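Local coordinates for VC0179-like protein (Escherichia coli, PDB 4XJ6) that probably joins GTP and ATP into a cyclic dinucleotide, as a bacterial homologue of cyclic GMP-AMP synthase that works with magnesium, at residues Q50-V55 and D98-F103; T134-T139 and P145-T150. All blocks are in the same frame, centred on the assembly; numbering follows the deposited sequence.

Contact 1: residues Q50-V55 and D98-F103; sequences QVAIDV and DDFIKF
Ile53 and Ile101 meet branch against branch: CG1 of Ile53 lies 3.6 Å from CG2 of Ile101, and Ile53 CD1 is 3.9 Å from Ile101 CG2. In Ile101 the CG1 arm stands anti to the carbonyl carbon (chi1 -65°), which sends CD1 toward the backbone of the neighbouring helix, 4.0 Å from Ile53 CA. Both isoleucines remain partly exposed, so this side of the contact is closely packed yet still borders solvent. The buried side is where Ala52 points its methyl at the edge of the Phe100 ring. Ala52 CB sits close to the ring plane, 3.7 Å from Phe100 CD2, consistent with the small side chain leaving the ring edge close to helix 24-57. These are two helices packed at a steep, mostly antiparallel slant, with the short segments' axes 9.4 Å apart and their directions at 134°. Phe45, Ala48 and Arg49 of helix 24-57 also touch the Phe100 ring, while Met136 reaches it from strand 128-138. Polar links flank the apolar patch: Arg97 NH1 hydrogen-bonds the carbonyl oxygen of Ala52, and Asp98 OD1 forms a salt bridge with Arg56 NH1.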
# COMPACT_ATOMS: atom_id res chain seq x y z
N GLN A 50 -8.03 3.00 -29.09
CA GLN A 50 -8.60 2.72 -30.41
C GLN A 50 -9.75 3.67 -30.73
O GLN A 50 -9.83 4.20 -31.84
CB GLN A 50 -9.08 1.27 -30.49
CG GLN A 50 -9.62 0.88 -31.85
CD GLN A 50 -8.57 0.97 -32.94
OE1 GLN A 50 -8.58 1.89 -33.76
NE2 GLN A 50 -7.66 0.00 -32.97
N VAL A 51 -10.63 3.87 -29.76
CA VAL A 51 -11.76 4.78 -29.93
C VAL A 51 -11.24 6.22 -30.02
O VAL A 51 -11.75 7.01 -30.81
CB VAL A 51 -12.77 4.64 -28.77
CG1 VAL A 51 -13.90 5.66 -28.92
CG2 VAL A 51 -13.33 3.22 -28.72
N ALA A 52 -10.22 6.52 -29.22
CA ALA A 52 -9.57 7.83 -29.27
C ALA A 52 -8.99 8.10 -30.65
O ALA A 52 -9.02 9.23 -31.13
CB ALA A 52 -8.48 7.92 -28.20
N ILE A 53 -8.48 7.05 -31.28
CA ILE A 53 -7.99 7.15 -32.65
C ILE A 53 -9.14 7.44 -33.60
O ILE A 53 -9.10 8.40 -34.37
CB ILE A 53 -7.27 5.86 -33.11
CG1 ILE A 53 -5.99 5.65 -32.29
CG2 ILE A 53 -6.93 5.93 -34.58
CD1 ILE A 53 -5.30 4.33 -32.58
N ASP A 54 -10.17 6.61 -33.53
CA ASP A 54 -11.32 6.69 -34.43
C ASP A 54 -12.05 8.03 -34.35
O ASP A 54 -12.66 8.45 -35.34
CB ASP A 54 -12.30 5.55 -34.12
CG ASP A 54 -11.69 4.18 -34.32
OD1 ASP A 54 -10.67 4.08 -35.04
OD2 ASP A 54 -12.23 3.20 -33.77
N VAL A 55 -12.00 8.68 -33.19
CA VAL A 55 -12.65 9.97 -32.99
C VAL A 55 -12.18 11.00 -34.02
O VAL A 55 -12.99 11.55 -34.76
CB VAL A 55 -12.39 10.52 -31.57
CG1 VAL A 55 -12.68 12.02 -31.51
CG2 VAL A 55 -13.23 9.78 -30.55
N ASP A 98 -2.74 12.92 -28.73
CA ASP A 98 -1.52 12.39 -29.31
C ASP A 98 -0.75 11.54 -28.30
O ASP A 98 -0.28 10.45 -28.62
CB ASP A 98 -0.62 13.52 -29.83
CG ASP A 98 -1.18 14.18 -31.07
OD1 ASP A 98 -1.98 13.53 -31.78
OD2 ASP A 98 -0.81 15.34 -31.35
N ASP A 99 -0.63 12.05 -27.08
CA ASP A 99 0.04 11.33 -26.01
C ASP A 99 -0.69 10.04 -25.67
O ASP A 99 -0.07 8.98 -25.54
CB ASP A 99 0.14 12.21 -24.76
CG ASP A 99 1.15 13.33 -24.91
OD1 ASP A 99 2.09 13.19 -25.72
OD2 ASP A 99 1.00 14.36 -24.21
N PHE A 100 -2.01 10.14 -25.53
CA PHE A 100 -2.84 9.01 -25.15
C PHE A 100 -2.72 7.87 -26.16
O PHE A 100 -2.59 6.71 -25.78
CB PHE A 100 -4.30 9.45 -25.01
CG PHE A 100 -5.21 8.37 -24.49
CD1 PHE A 100 -5.04 7.87 -23.21
CD2 PHE A 100 -6.25 7.88 -25.26
CE1 PHE A 100 -5.88 6.89 -22.72
CE2 PHE A 100 -7.09 6.90 -24.78
CZ PHE A 100 -6.91 6.40 -23.51
N ILE A 101 -2.74 8.22 -27.44
CA ILE A 101 -2.67 7.24 -28.52
C ILE A 101 -1.27 6.63 -28.65
O ILE A 101 -1.12 5.45 -28.97
CB ILE A 101 -3.08 7.89 -29.86
CG1 ILE A 101 -4.55 8.31 -29.81
CG2 ILE A 101 -2.84 6.95 -31.03
CD1 ILE A 101 -4.97 9.14 -31.00
N LYS A 102 -0.25 7.43 -28.37
CA LYS A 102 1.13 7.02 -28.61
C LYS A 102 1.69 6.06 -27.55
O LYS A 102 2.42 5.12 -27.88
CB LYS A 102 2.03 8.26 -28.71
CG LYS A 102 3.51 7.94 -28.91
CD LYS A 102 4.33 9.21 -29.12
CE LYS A 102 5.81 8.89 -29.18
NZ LYS A 102 6.14 7.92 -30.25
N PHE A 103 1.36 6.30 -26.29
CA PHE A 103 1.99 5.56 -25.20
C PHE A 103 1.07 4.55 -24.53
O PHE A 103 -0.13 4.78 -24.38
CB PHE A 103 2.53 6.53 -24.15
CG PHE A 103 3.53 7.51 -24.69
CD1 PHE A 103 4.86 7.14 -24.85
CD2 PHE A 103 3.14 8.78 -25.05
CE1 PHE A 103 5.78 8.04 -25.35
CE2 PHE A 103 4.05 9.69 -25.55
CZ PHE A 103 5.37 9.32 -25.70

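Contact 2: residues T134-T139 and P145-T150; sequences TYMPMT and PSIGHT
Thr139 O takes two hydrogen bonds from Ser146, one from the backbone N at 3.0 Å and one from the side-chain OG at 3.1 Å. The hydroxyl comes in the carbonyl plane onto a lone pair, with a C=O...OG angle of 130°. Ser146 OG reaches it because chi1 of 65° sets the hydroxyl between its own backbone N and carbonyl carbon. Just inward, Met138 lays its thioether across the turn: SD packs 3.6 Å from Pro145 CB and accepts a weak hydrogen bond from Ile147 N. The chain bends at chi3 (67°), bringing CE 3.8 Å from both CB and CD1 of Ile147. Met136 adds a lighter touch, its CG 4.4 Å from Ile147 CD1. In the next shell, Asp99 of helix 94-102 receives the backbone N-H of Thr139 on OD2, and Lys199 NZ bonds Thr139 OG1. Ala96 and Phe100 press on Ile147 from that same helix, and Ala196 of strand 188-198 backs Pro145. Gly148 occupies the N-cap position of helix 149-166. The whole is a strand-to-helix connection of the nucleotidyltransferase domain, leaving the far end of strand 128-138, the strand whose Asp129 and Asp131 bind magnesium.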
# COMPACT_ATOMS: atom_id res chain seq x y z
N THR A 134 -0.55 2.24 -11.83
CA THR A 134 -0.61 2.38 -13.29
C THR A 134 -0.05 3.74 -13.70
O THR A 134 -0.50 4.77 -13.22
CB THR A 134 -2.05 2.22 -13.81
OG1 THR A 134 -2.56 0.95 -13.40
CG2 THR A 134 -2.09 2.33 -15.33
N TYR A 135 0.94 3.72 -14.59
CA TYR A 135 1.62 4.94 -15.00
C TYR A 135 1.36 5.25 -16.48
O TYR A 135 1.57 4.40 -17.34
CB TYR A 135 3.12 4.83 -14.76
CG TYR A 135 3.53 4.70 -13.31
CD1 TYR A 135 3.33 3.51 -12.61
CD2 TYR A 135 4.13 5.75 -12.65
CE1 TYR A 135 3.71 3.39 -11.29
CE2 TYR A 135 4.52 5.64 -11.32
CZ TYR A 135 4.30 4.46 -10.65
OH TYR A 135 4.68 4.34 -9.33
N MET A 136 0.91 6.46 -16.76
CA MET A 136 0.68 6.87 -18.14
C MET A 136 1.68 7.93 -18.58
O MET A 136 1.66 9.05 -18.07
CB MET A 136 -0.74 7.40 -18.33
CG MET A 136 -1.08 7.76 -19.77
SD MET A 136 -0.97 6.34 -20.87
CE MET A 136 -1.26 7.11 -22.46
N PRO A 137 2.58 7.58 -19.51
CA PRO A 137 3.51 8.54 -20.11
C PRO A 137 2.77 9.60 -20.92
O PRO A 137 1.93 9.27 -21.76
CB PRO A 137 4.38 7.66 -21.02
CG PRO A 137 4.22 6.28 -20.49
CD PRO A 137 2.82 6.21 -19.99
N MET A 138 3.08 10.87 -20.67
CA MET A 138 2.39 11.96 -21.33
C MET A 138 3.17 13.25 -21.18
O MET A 138 4.13 13.32 -20.42
CB MET A 138 0.98 12.14 -20.76
CG MET A 138 0.98 12.71 -19.35
SD MET A 138 -0.66 12.85 -18.63
CE MET A 138 -1.11 11.12 -18.48
N THR A 139 2.76 14.28 -21.92
CA THR A 139 3.29 15.61 -21.68
C THR A 139 2.87 16.06 -20.28
O THR A 139 1.68 16.05 -19.95
CB THR A 139 2.79 16.64 -22.72
OG1 THR A 139 3.22 16.24 -24.03
CG2 THR A 139 3.34 18.01 -22.41
N PRO A 145 -0.41 17.52 -15.49
CA PRO A 145 -0.37 16.61 -16.64
C PRO A 145 -1.31 17.08 -17.75
O PRO A 145 -2.25 17.82 -17.48
CB PRO A 145 -0.84 15.28 -16.04
CG PRO A 145 -0.48 15.37 -14.61
CD PRO A 145 -0.68 16.80 -14.23
N SER A 146 -1.05 16.66 -18.99
CA SER A 146 -1.86 17.10 -20.12
C SER A 146 -3.20 16.36 -20.18
O SER A 146 -4.24 16.97 -20.42
CB SER A 146 -1.09 16.90 -21.43
OG SER A 146 -0.86 15.53 -21.69
N ILE A 147 -3.16 15.05 -19.96
CA ILE A 147 -4.36 14.23 -19.98
C ILE A 147 -5.16 14.38 -18.68
O ILE A 147 -4.59 14.33 -17.59
CB ILE A 147 -4.02 12.74 -20.22
CG1 ILE A 147 -3.31 12.57 -21.57
CG2 ILE A 147 -5.27 11.88 -20.14
CD1 ILE A 147 -2.88 11.16 -21.87
N GLY A 148 -6.46 14.58 -18.82
CA GLY A 148 -7.34 14.78 -17.67
C GLY A 148 -7.30 13.63 -16.68
O GLY A 148 -7.18 12.47 -17.07
N HIS A 149 -7.41 13.96 -15.39
CA HIS A 149 -7.31 12.96 -14.34
C HIS A 149 -8.54 12.06 -14.30
O HIS A 149 -8.43 10.87 -14.00
CB HIS A 149 -7.10 13.64 -12.98
CG HIS A 149 -8.35 14.25 -12.41
ND1 HIS A 149 -8.93 13.82 -11.24
CD2 HIS A 149 -9.13 15.26 -12.86
CE1 HIS A 149 -10.00 14.54 -10.99
NE2 HIS A 149 -10.15 15.42 -11.96
N THR A 150 -9.70 12.62 -14.61
CA THR A 150 -10.95 11.87 -14.58
C THR A 150 -10.94 10.74 -15.61
O THR A 150 -11.40 9.63 -15.33
CB THR A 150 -12.16 12.78 -14.86
OG1 THR A 150 -12.21 13.81 -13.87
CG2 THR A 150 -13.46 11.98 -14.82

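Helix 94-102 joins the two places. Contact 1 sets one flank of it against helix 24-57, far from the centre of the chain and partly open to solvent; contact 2 is the more buried, a strand end and the turn leading into a helix. Between their own segments, contact 1 relies on apolar side chains alone, while contact 2 combines hydrogen bonds from a backbone N-H and a hydroxyl with packing around a methionine sulfur. The two sites meet directly: Phe103, just past the end of helix 94-102, packs on Pro137 of strand 128-138, and Asp99 reaches the backbone of 134-139 from the same helix.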